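Local coordinates for protein tryparedoxin (Crithidia fasciculata, PDB 1O8X) that probably acts as a thioredoxin-like dithiol-disulfide oxidoreductase, passing electrons in the trypanosomatid defence against oxidative stress, at residues A[44-47]-A[48-52]; A[55-58]-A[59-62]; A[78-81]-A[82-86]; A[88-91]-A[92-95]. The protein carries 1 engineered substitution. All coordinates share one frame; numbering follows the deposited sequence.

All four contacts are local, and they follow the chain through a thioredoxin-like fold. Interactions 1 and 2 share helix 41-57: the first is a partly buried, kinked part of the helix built round a proline, the second the surface loop after it, where waters and a lysine over a ring do the work. Interaction 3, partly buried like interaction 1, closes helix 74-81 with a methionine between aromatic rings, and it touches interaction 1 through Trp86 on Leu50 and Ile51. Interaction 4, at the surface, leads into helix 94-103 with a serine hydroxyl bond; Ala88 packs on Phe81 of interaction 3. Interactions 2 and 4 lie on opposite sides of the chain's centre.

Interaction 1. Residues A[44-47]-A[48-52]; sequences RGFT and PQLIE
Helix 41-57, which starts at the redox-active motif of this thioredoxin-like fold, is kinked at Pro48, and the contact spans the turns round that proline. The ring nitrogen of Pro48 has no hydrogen to give, and its CD stands 3.0 Å from Arg44 O where a helical N-H would otherwise bond. The next turn is regular again: Leu50 N bonds to Phe46 O at 3.1 Å and Ile51 N to Thr47 O at 2.9 Å. Gly45 O takes a side-chain donor instead. Gln49 runs back along the helix with an extended chain, and its NE2 reaches Gly45 O at 2.9 Å in a nearly straight bond (N-H...O 170°). The oxygen lies in the plane of the Gln49 amide, while the nitrogen comes from above the Gly45 carbonyl plane.

On the inner side, Phe46 CG is anti to the backbone N (chi1 177°), which carries the ring toward the next turn, where CE2 meets Leu50 CB at 4.0 Å and Leu50 CD2 as well. Leu131 and Leu112 also pack on both side chains. Thr47 CG2 approaches Ile51 CD1 at 4.1 Å, and Thr47 OG1 is hydrogen-bonded to Tyr34 OH and to Ala43 O, the latter residue an engineered replacement of a redox cysteine. This polar grip ties the helix to strand 30-36 close to the active-site turn. A proline-kinked helix following the redox motif is a familiar feature of the thioredoxin fold.

Interaction 2. Residues A[55-58]-A[59-62]; sequences DKFH and ESKN
The backbone leaves helix 41-57 at this point and goes through a type I beta turn from Glu59 to Asn62, with Lys61 N bonded to Phe57 O at 2.8 Å. This is the helix-to-strand connection of a beta-alpha-beta unit, leading from helix 41-57 to strand 63-69. Lys61 doubles back beside Phe57, the two side chains pointing the same way. Its CD passes Phe57 CB, and CE sits over one face of the Phe57 ring, 3.9 Å from the centroid and displaced toward the rim. A bend at the last torsion (chi4 -55°) brings NZ to 4.9 Å from that centroid, an off-centre cation-pi contact. Lys56 CB covers the opposite face of the ring, and Ser60 OG lies at its edge, near the plane. Phe57 also meets Phe53 edge-to-face.

His58 has CG between its backbone N and carbonyl carbon (chi1 84°), which sets one face of the ring over Glu59 N. Glu59 CG takes one face of the imidazole at 3.8 Å from the centroid of the His58 ring. The ring is further fixed by a hydrogen bond from ND1 to Tyr54 O and by stacking on Tyr54.

Two waters take the place of direct bonds as the helix unwinds. One donates to Asp55 O and to Glu59 OE2 and accepts from Glu59 N, linking a carboxylate to the helix end. The other bridges the following pair, donating to Lys56 O at 2.7 Å and accepting from Ser60 N at 3.0 Å.

Interaction 3. Residues A[78-81]-A[82-86]; sequences AGYF and AKMPW
Phe81 O receives Met84 N at 2.8 Å, the shortest hydrogen bond here, and closes the type I beta turn from Phe81 to Met84 that follows helix 74-81. Lys83 N bonds in the same i to i+3 fashion to Tyr80 O. Ala82 N still keeps a helical bond to Ala78 O, 3.0 Å long, so the bonding passes from an i to i+4 pattern to two i to i+3 links as the chain turns away.

Met84 points its side chain back at the helix. With CG anti to the carbonyl carbon (chi1 -64°) and the chain extended beyond it, the methyl CE lands over one face of the Tyr80 ring, 3.4 Å from the centroid and shifted toward CE2. The sulfur SD stands farther out above that Tyr80 face, 5.0 Å from the centroid, and at the same time lies at the edge of the Phe81 ring, near its plane and 3.9 Å from Phe81 CD1; both are Met-aromatic contacts. Farther round the same rim, Phe81 CE1 and CZ both face Trp86 O, at 3.4 Å. Nearer the backbone, Met84 CB and Pro85 CD share one face of the Trp86 indole, whose six-membered end reaches Leu50 and Ile51 of helix 41-57.

Lys83 lies stretched along the outer side, its CE 3.3 Å from Gly79 O. The Tyr80 hydroxyl is hydrogen-bonded to Ser36 OG. One thioether thus lays its methyl, with the sulfur behind it, over one aromatic face and sets the same sulfur at another ring's edge, a mostly dispersive contact that needs no charge and suits the partly buried end of helix 74-81, where Phe81, Met84 and Trp86 are buried.

Interaction 4. Residues A[88-91]-A[92-95]; sequences AVPF and AQSE
Gln93 folds back over the turn before helix 94-103, and its side chain touches Val89 and Pro90 in succession. Its CB sits 3.8 Å from Val89 CG1 and also lies near Pro90 O. A bend at the second torsion (chi2 73°) then swings the amide round, so that NE2 comes obliquely against the CB-CG side of the proline ring, 3.4 Å from Pro90 CB and 3.6 Å from Pro90 CG. These are van der Waals contacts, with the amide nitrogen laid against the pyrrolidine carbons. The backbone of the same residue makes the polar link: Gln93 N donates to Pro90 O at 2.9 Å, and Gln93 itself occupies the N-cap position of the helix.

One step on, Phe91 O is gripped twice by Ser94. The hydroxyl OG gives a short bond of 2.7 Å to Phe91 O, tilted 17° from the carbonyl plane, and Ser94 N adds a weak one to the same oxygen. With OG anti to the carbonyl carbon of its own residue (chi1 -75°), the hydroxyl also stands over one face of the Phe91 ring, offset toward the rim, 4.0 Å from Phe91 CD1.

The turn connects strand 87-88 to helix 94-103. On its inner side Val89 packs on Val66 and Cys68 of the neighbouring strand 63-69 and bonds through its backbone to Phe67, while Phe91 reaches Glu74 of helix 74-81.

Interaction 1. Residues A[44-47]-A[48-52]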
loop_
_atom_site.group_PDB
_atom_site.type_symbol
_atom_site.label_atom_id
_atom_site.label_comp_id
_atom_site.label_asym_id
_atom_site.label_seq_id
_atom_site.Cartn_x
_atom_site.Cartn_y
_atom_site.Cartn_z
ATOM N N ARG A 44 -13.276 3.266 -5.334
ATOM C CA ARG A 44 -14.328 2.262 -5.168
ATOM C C ARG A 44 -14.208 1.163 -6.205
ATOM O O ARG A 44 -14.320 -0.008 -5.859
ATOM C CB ARG A 44 -15.728 2.885 -5.190
ATOM C CG ARG A 44 -16.066 3.632 -3.914
ATOM C CD ARG A 44 -17.399 4.365 -3.965
ATOM N NE ARG A 44 -17.662 5.025 -2.688
ATOM C CZ ARG A 44 -18.342 4.473 -1.702
ATOM N NH1 ARG A 44 -18.871 3.268 -1.851
ATOM N NH2 ARG A 44 -18.521 5.142 -0.569
ATOM N N GLY A 45 -13.959 1.532 -7.461
ATOM C CA GLY A 45 -13.828 0.551 -8.525
ATOM C C GLY A 45 -12.461 -0.120 -8.537
ATOM O O GLY A 45 -12.336 -1.289 -8.940
ATOM N N PHE A 46 -11.425 0.601 -8.094
ATOM C CA PHE A 46 -10.063 0.075 -8.142
ATOM C C PHE A 46 -9.781 -0.934 -7.027
ATOM O O PHE A 46 -9.161 -1.981 -7.264
ATOM C CB PHE A 46 -9.007 1.191 -8.105
ATOM C CG PHE A 46 -7.612 0.662 -8.090
ATOM C CD1 PHE A 46 -7.106 0.047 -9.220
ATOM C CD2 PHE A 46 -6.829 0.711 -6.938
ATOM C CE1 PHE A 46 -5.811 -0.490 -9.211
ATOM C CE2 PHE A 46 -5.534 0.184 -6.934
ATOM C CZ PHE A 46 -5.037 -0.415 -8.078
ATOM N N THR A 47 -10.233 -0.630 -5.812
ATOM C CA THR A 47 -9.902 -1.459 -4.666
ATOM C C THR A 47 -10.247 -2.946 -4.853
ATOM O O THR A 47 -9.411 -3.784 -4.542
ATOM C CB THR A 47 -10.455 -0.876 -3.355
ATOM O OG1 THR A 47 -9.926 0.438 -3.174
ATOM C CG2 THR A 47 -9.908 -1.653 -2.150
ATOM N N PRO A 48 -11.433 -3.306 -5.365
ATOM C CA PRO A 48 -11.729 -4.734 -5.597
ATOM C C PRO A 48 -10.781 -5.415 -6.591
ATOM O O PRO A 48 -10.492 -6.594 -6.438
ATOM C CB PRO A 48 -13.175 -4.717 -6.128
ATOM C CG PRO A 48 -13.717 -3.422 -5.679
ATOM C CD PRO A 48 -12.594 -2.462 -5.702
ATOM N N GLN A 49 -10.296 -4.679 -7.588
ATOM C CA GLN A 49 -9.325 -5.232 -8.534
ATOM C C GLN A 49 -7.983 -5.496 -7.832
ATOM O O GLN A 49 -7.325 -6.507 -8.084
ATOM C CB GLN A 49 -9.164 -4.307 -9.734
ATOM C CG GLN A 49 -10.455 -4.168 -10.555
ATOM C CD GLN A 49 -10.330 -3.112 -11.625
ATOM O OE1 GLN A 49 -9.782 -3.374 -12.696
ATOM N NE2 GLN A 49 -10.825 -1.907 -11.341
ATOM N N LEU A 50 -7.590 -4.605 -6.922
ATOM C CA LEU A 50 -6.373 -4.798 -6.155
ATOM C C LEU A 50 -6.560 -5.971 -5.186
ATOM O O LEU A 50 -5.639 -6.780 -5.017
ATOM C CB LEU A 50 -5.981 -3.499 -5.439
ATOM C CG LEU A 50 -4.758 -3.600 -4.529
ATOM C CD1 LEU A 50 -3.508 -4.066 -5.271
ATOM C CD2 LEU A 50 -4.515 -2.237 -3.907
ATOM N N ILE A 51 -7.749 -6.107 -4.589
ATOM C CA ILE A 51 -7.991 -7.235 -3.687
ATOM C C ILE A 51 -7.894 -8.567 -4.444
ATOM O O ILE A 51 -7.281 -9.516 -3.958
ATOM C CB ILE A 51 -9.364 -7.102 -2.975
ATOM C CG1 ILE A 51 -9.305 -5.979 -1.943
ATOM C CG2 ILE A 51 -9.762 -8.415 -2.290
ATOM C CD1 ILE A 51 -10.672 -5.629 -1.332
ATOM N N GLU A 52 -8.461 -8.631 -5.646
ATOM C CA GLU A 52 -8.397 -9.863 -6.436
ATOM C C GLU A 52 -6.946 -10.216 -6.771
ATOM O O GLU A 52 -6.528 -11.368 -6.650
ATOM C CB GLU A 52 -9.198 -9.685 -7.721
ATOM C CG GLU A 52 -9.240 -10.920 -8.604
ATOM C CD GLU A 52 -10.218 -10.816 -9.757
ATOM O OE1 GLU A 52 -11.051 -9.866 -9.802
ATOM O OE2 GLU A 52 -10.125 -11.694 -10.636
#

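Interaction 2. Residues A[55-58]-A[59-62]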
loop_
_atom_site.group_PDB
_atom_site.type_symbol
_atom_site.label_atom_id
_atom_site.label_comp_id
_atom_site.label_asym_id
_atom_site.label_seq_id
_atom_site.Cartn_x
_atom_site.Cartn_y
_atom_site.Cartn_z
ATOM N N ASP A 55 -5.149 -11.366 -3.556
ATOM C CA ASP A 55 -5.524 -12.706 -3.121
ATOM C C ASP A 55 -4.855 -13.767 -3.995
ATOM O O ASP A 55 -4.392 -14.795 -3.483
ATOM C CB ASP A 55 -7.044 -12.851 -3.095
ATOM C CG ASP A 55 -7.688 -12.201 -1.871
ATOM O OD1 ASP A 55 -6.996 -11.831 -0.887
ATOM O OD2 ASP A 55 -8.924 -12.039 -1.815
ATOM N N LYS A 56 -4.787 -13.515 -5.304
ATOM C CA LYS A 56 -4.179 -14.461 -6.241
ATOM C C LYS A 56 -2.672 -14.590 -6.049
ATOM O O LYS A 56 -2.115 -15.687 -6.159
ATOM C CB LYS A 56 -4.421 -14.014 -7.681
ATOM C CG LYS A 56 -5.820 -14.251 -8.216
ATOM C CD LYS A 56 -5.957 -13.692 -9.639
ATOM C CE LYS A 56 -7.359 -13.872 -10.212
ATOM N NZ LYS A 56 -7.569 -13.049 -11.446
ATOM N N PHE A 57 -2.001 -13.468 -5.792
ATOM C CA PHE A 57 -0.552 -13.375 -6.018
ATOM C C PHE A 57 0.318 -12.897 -4.865
ATOM O O PHE A 57 1.541 -12.945 -4.994
ATOM C CB PHE A 57 -0.250 -12.505 -7.256
ATOM C CG PHE A 57 -0.874 -13.015 -8.529
ATOM C CD1 PHE A 57 -1.703 -12.201 -9.281
ATOM C CD2 PHE A 57 -0.632 -14.314 -8.981
ATOM C CE1 PHE A 57 -2.285 -12.650 -10.455
ATOM C CE2 PHE A 57 -1.211 -14.780 -10.157
ATOM C CZ PHE A 57 -2.040 -13.932 -10.907
ATOM N N HIS A 58 -0.250 -12.436 -3.750
ATOM C CA HIS A 58 0.626 -11.872 -2.723
ATOM C C HIS A 58 1.638 -12.888 -2.197
ATOM O O HIS A 58 2.774 -12.541 -1.915
ATOM C CB HIS A 58 -0.149 -11.149 -1.603
ATOM C CG HIS A 58 -0.661 -12.038 -0.510
ATOM N ND1 HIS A 58 -1.868 -12.692 -0.588
ATOM C CD2 HIS A 58 -0.169 -12.299 0.724
ATOM C CE1 HIS A 58 -2.072 -13.372 0.530
ATOM N NE2 HIS A 58 -1.062 -13.140 1.349
ATOM N N GLU A 59 1.231 -14.150 -2.101
ATOM C CA GLU A 59 2.171 -15.199 -1.691
ATOM C C GLU A 59 3.137 -15.598 -2.816
ATOM O O GLU A 59 4.369 -15.542 -2.638
ATOM C CB GLU A 59 1.424 -16.419 -1.149
ATOM C CG GLU A 59 0.415 -16.131 -0.051
ATOM C CD GLU A 59 -0.618 -17.240 0.076
ATOM O OE1 GLU A 59 -0.202 -18.387 0.356
ATOM O OE2 GLU A 59 -1.834 -16.972 -0.104
ATOM N N SER A 60 2.598 -15.950 -3.985
ATOM C CA SER A 60 3.427 -16.511 -5.065
ATOM C C SER A 60 4.382 -15.483 -5.687
ATOM O O SER A 60 5.478 -15.828 -6.159
ATOM C CB SER A 60 2.571 -17.162 -6.152
ATOM O OG SER A 60 1.688 -16.233 -6.762
ATOM N N LYS A 61 3.950 -14.220 -5.708
ATOM C CA LYS A 61 4.766 -13.105 -6.215
ATOM C C LYS A 61 5.436 -12.306 -5.089
ATOM O O LYS A 61 6.085 -11.295 -5.350
ATOM C CB LYS A 61 3.962 -12.204 -7.160
ATOM C CG LYS A 61 3.489 -12.934 -8.402
ATOM C CD LYS A 61 2.968 -12.014 -9.493
ATOM C CE LYS A 61 2.297 -12.813 -10.606
ATOM N NZ LYS A 61 3.200 -13.861 -11.180
ATOM N N ASN A 62 5.283 -12.783 -3.852
ATOM C CA ASN A 62 6.000 -12.285 -2.676
ATOM C C ASN A 62 5.913 -10.769 -2.465
ATOM O O ASN A 62 6.914 -10.043 -2.464
ATOM C CB ASN A 62 7.457 -12.754 -2.665
ATOM C CG ASN A 62 8.091 -12.630 -1.284
ATOM O OD1 ASN A 62 9.249 -12.260 -1.164
ATOM N ND2 ASN A 62 7.330 -12.953 -0.237
HETATM O O HOH W 1 -1.751 -15.255 -2.415
HETATM O O HOH W 2 -0.357 -16.404 -4.238
#

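Interaction 3. Residues A[78-81]-A[82-86]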
loop_
_atom_site.group_PDB
_atom_site.type_symbol
_atom_site.label_atom_id
_atom_site.label_comp_id
_atom_site.label_asym_id
_atom_site.label_seq_id
_atom_site.Cartn_x
_atom_site.Cartn_y
_atom_site.Cartn_z
ATOM N N ALA A 78 -10.934 3.506 9.873
ATOM C CA ALA A 78 -11.099 2.175 10.448
ATOM C C ALA A 78 -12.105 1.339 9.660
ATOM O O ALA A 78 -11.865 0.152 9.401
ATOM C CB ALA A 78 -11.481 2.269 11.906
ATOM N N GLY A 79 -13.218 1.959 9.271
ATOM C CA GLY A 79 -14.266 1.292 8.518
ATOM C C GLY A 79 -13.800 0.845 7.139
ATOM O O GLY A 79 -14.160 -0.222 6.641
ATOM N N TYR A 80 -12.996 1.688 6.510
ATOM C CA TYR A 80 -12.468 1.427 5.183
ATOM C C TYR A 80 -11.396 0.344 5.240
ATOM O O TYR A 80 -11.442 -0.616 4.468
ATOM C CB TYR A 80 -11.929 2.746 4.613
ATOM C CG TYR A 80 -11.440 2.710 3.185
ATOM C CD1 TYR A 80 -12.084 1.943 2.217
ATOM C CD2 TYR A 80 -10.326 3.451 2.801
ATOM C CE1 TYR A 80 -11.628 1.905 0.912
ATOM C CE2 TYR A 80 -9.866 3.435 1.503
ATOM C CZ TYR A 80 -10.517 2.677 0.549
ATOM O OH TYR A 80 -10.067 2.640 -0.755
ATOM N N PHE A 81 -10.474 0.459 6.190
ATOM C CA PHE A 81 -9.439 -0.562 6.346
ATOM C C PHE A 81 -10.029 -1.942 6.675
ATOM O O PHE A 81 -9.511 -2.968 6.235
ATOM C CB PHE A 81 -8.375 -0.144 7.373
ATOM C CG PHE A 81 -7.319 -1.197 7.602
ATOM C CD1 PHE A 81 -6.599 -1.720 6.536
ATOM C CD2 PHE A 81 -7.070 -1.703 8.879
ATOM C CE1 PHE A 81 -5.646 -2.726 6.745
ATOM C CE2 PHE A 81 -6.115 -2.698 9.092
ATOM C CZ PHE A 81 -5.411 -3.211 8.031
ATOM N N ALA A 82 -11.133 -1.972 7.419
ATOM C CA ALA A 82 -11.760 -3.243 7.804
ATOM C C ALA A 82 -12.199 -4.058 6.592
ATOM O O ALA A 82 -12.380 -5.278 6.677
ATOM C CB ALA A 82 -12.946 -2.993 8.741
ATOM N N LYS A 83 -12.382 -3.374 5.472
ATOM C CA LYS A 83 -12.786 -4.001 4.227
ATOM C C LYS A 83 -11.587 -4.394 3.332
ATOM O O LYS A 83 -11.772 -4.832 2.198
ATOM C CB LYS A 83 -13.769 -3.078 3.489
ATOM C CG LYS A 83 -15.044 -2.764 4.287
ATOM C CD LYS A 83 -15.654 -1.454 3.819
ATOM C CE LYS A 83 -16.761 -0.977 4.742
ATOM N NZ LYS A 83 -17.178 0.402 4.368
ATOM N N MET A 84 -10.369 -4.278 3.871
ATOM C CA MET A 84 -9.137 -4.642 3.167
ATOM C C MET A 84 -8.456 -5.842 3.826
ATOM O O MET A 84 -8.518 -5.975 5.057
ATOM C CB MET A 84 -8.159 -3.471 3.195
ATOM C CG MET A 84 -8.633 -2.239 2.453
ATOM S SD MET A 84 -7.540 -0.846 2.818
ATOM C CE MET A 84 -8.398 0.468 1.993
ATOM N N PRO A 85 -7.807 -6.706 3.030
ATOM C CA PRO A 85 -7.162 -7.914 3.581
ATOM C C PRO A 85 -5.692 -7.765 4.005
ATOM O O PRO A 85 -5.110 -8.709 4.540
ATOM C CB PRO A 85 -7.265 -8.902 2.416
ATOM C CG PRO A 85 -7.096 -8.015 1.199
ATOM C CD PRO A 85 -7.817 -6.728 1.550
ATOM N N TRP A 86 -5.096 -6.602 3.743
ATOM C CA TRP A 86 -3.651 -6.392 3.880
ATOM C C TRP A 86 -3.323 -5.550 5.121
ATOM O O TRP A 86 -4.033 -5.633 6.136
ATOM C CB TRP A 86 -3.091 -5.788 2.574
ATOM C CG TRP A 86 -3.931 -4.654 2.021
ATOM C CD1 TRP A 86 -4.171 -3.441 2.621
ATOM C CD2 TRP A 86 -4.670 -4.651 0.804
ATOM N NE1 TRP A 86 -4.996 -2.683 1.829
ATOM C CE2 TRP A 86 -5.327 -3.402 0.710
ATOM C CE3 TRP A 86 -4.828 -5.567 -0.243
ATOM C CZ2 TRP A 86 -6.149 -3.073 -0.373
ATOM C CZ3 TRP A 86 -5.631 -5.240 -1.304
ATOM C CH2 TRP A 86 -6.291 -4.006 -1.367
#

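Interaction 4. Residues A[88-91]-A[92-95]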
loop_
_atom_site.group_PDB
_atom_site.type_symbol
_atom_site.label_atom_id
_atom_site.label_comp_id
_atom_site.label_asym_id
_atom_site.label_seq_id
_atom_site.Cartn_x
_atom_site.Cartn_y
_atom_site.Cartn_z
ATOM N N ALA A 88 -1.922 -1.828 7.240
ATOM C CA ALA A 88 -2.104 -0.381 7.235
ATOM C C ALA A 88 -1.145 0.316 8.167
ATOM O O ALA A 88 -0.823 -0.197 9.243
ATOM C CB ALA A 88 -3.535 -0.015 7.625
ATOM N N VAL A 89 -0.701 1.499 7.759
ATOM C CA VAL A 89 -0.027 2.404 8.700
ATOM C C VAL A 89 -1.091 2.824 9.706
ATOM O O VAL A 89 -2.190 3.208 9.315
ATOM C CB VAL A 89 0.556 3.655 7.995
ATOM C CG1 VAL A 89 1.184 4.608 9.020
ATOM C CG2 VAL A 89 1.584 3.251 6.938
ATOM N N PRO A 90 -0.797 2.732 11.006
ATOM C CA PRO A 90 -1.807 3.100 11.997
ATOM C C PRO A 90 -2.251 4.550 11.828
ATOM O O PRO A 90 -1.434 5.394 11.453
ATOM C CB PRO A 90 -1.083 2.894 13.335
ATOM C CG PRO A 90 -0.004 1.897 13.038
ATOM C CD PRO A 90 0.445 2.253 11.639
ATOM N N PHE A 91 -3.532 4.817 12.060
ATOM C CA PHE A 91 -4.093 6.157 11.937
ATOM C C PHE A 91 -3.316 7.211 12.745
ATOM O O PHE A 91 -3.192 8.357 12.309
ATOM C CB PHE A 91 -5.577 6.159 12.339
ATOM C CG PHE A 91 -6.257 7.480 12.118
ATOM C CD1 PHE A 91 -6.680 7.851 10.845
ATOM C CD2 PHE A 91 -6.451 8.371 13.177
ATOM C CE1 PHE A 91 -7.302 9.083 10.627
ATOM C CE2 PHE A 91 -7.067 9.605 12.967
ATOM C CZ PHE A 91 -7.498 9.961 11.699
ATOM N N ALA A 92 -2.790 6.811 13.905
ATOM C CA ALA A 92 -1.974 7.685 14.755
ATOM C C ALA A 92 -0.679 8.149 14.088
ATOM O O ALA A 92 -0.118 9.181 14.470
ATOM C CB ALA A 92 -1.668 6.998 16.085
ATOM N N GLN A 93 -0.216 7.393 13.088
ATOM C CA GLN A 93 1.013 7.710 12.362
ATOM C C GLN A 93 0.709 8.350 11.004
ATOM O O GLN A 93 1.476 8.194 10.051
ATOM C CB GLN A 93 1.884 6.456 12.208
ATOM C CG GLN A 93 2.915 6.246 13.326
ATOM C CD GLN A 93 2.303 5.802 14.647
ATOM O OE1 GLN A 93 2.665 6.319 15.708
ATOM N NE2 GLN A 93 1.387 4.841 14.591
ATOM N N SER A 94 -0.401 9.085 10.929
ATOM C CA SER A 94 -0.814 9.776 9.706
ATOM C C SER A 94 0.195 10.797 9.208
ATOM O O SER A 94 0.315 10.998 7.996
ATOM C CB SER A 94 -2.169 10.459 9.887
ATOM O OG SER A 94 -3.223 9.509 9.870
ATOM N N GLU A 95 0.911 11.444 10.128
ATOM C CA GLU A 95 1.954 12.395 9.748
ATOM C C GLU A 95 2.997 11.715 8.860
ATOM O O GLU A 95 3.459 12.308 7.878
ATOM C CB GLU A 95 2.601 13.013 10.989
ATOM C CG GLU A 95 1.803 14.172 11.576
ATOM C CD GLU A 95 1.637 14.097 13.090
ATOM O OE1 GLU A 95 2.286 13.244 13.740
ATOM O OE2 GLU A 95 0.837 14.892 13.641
#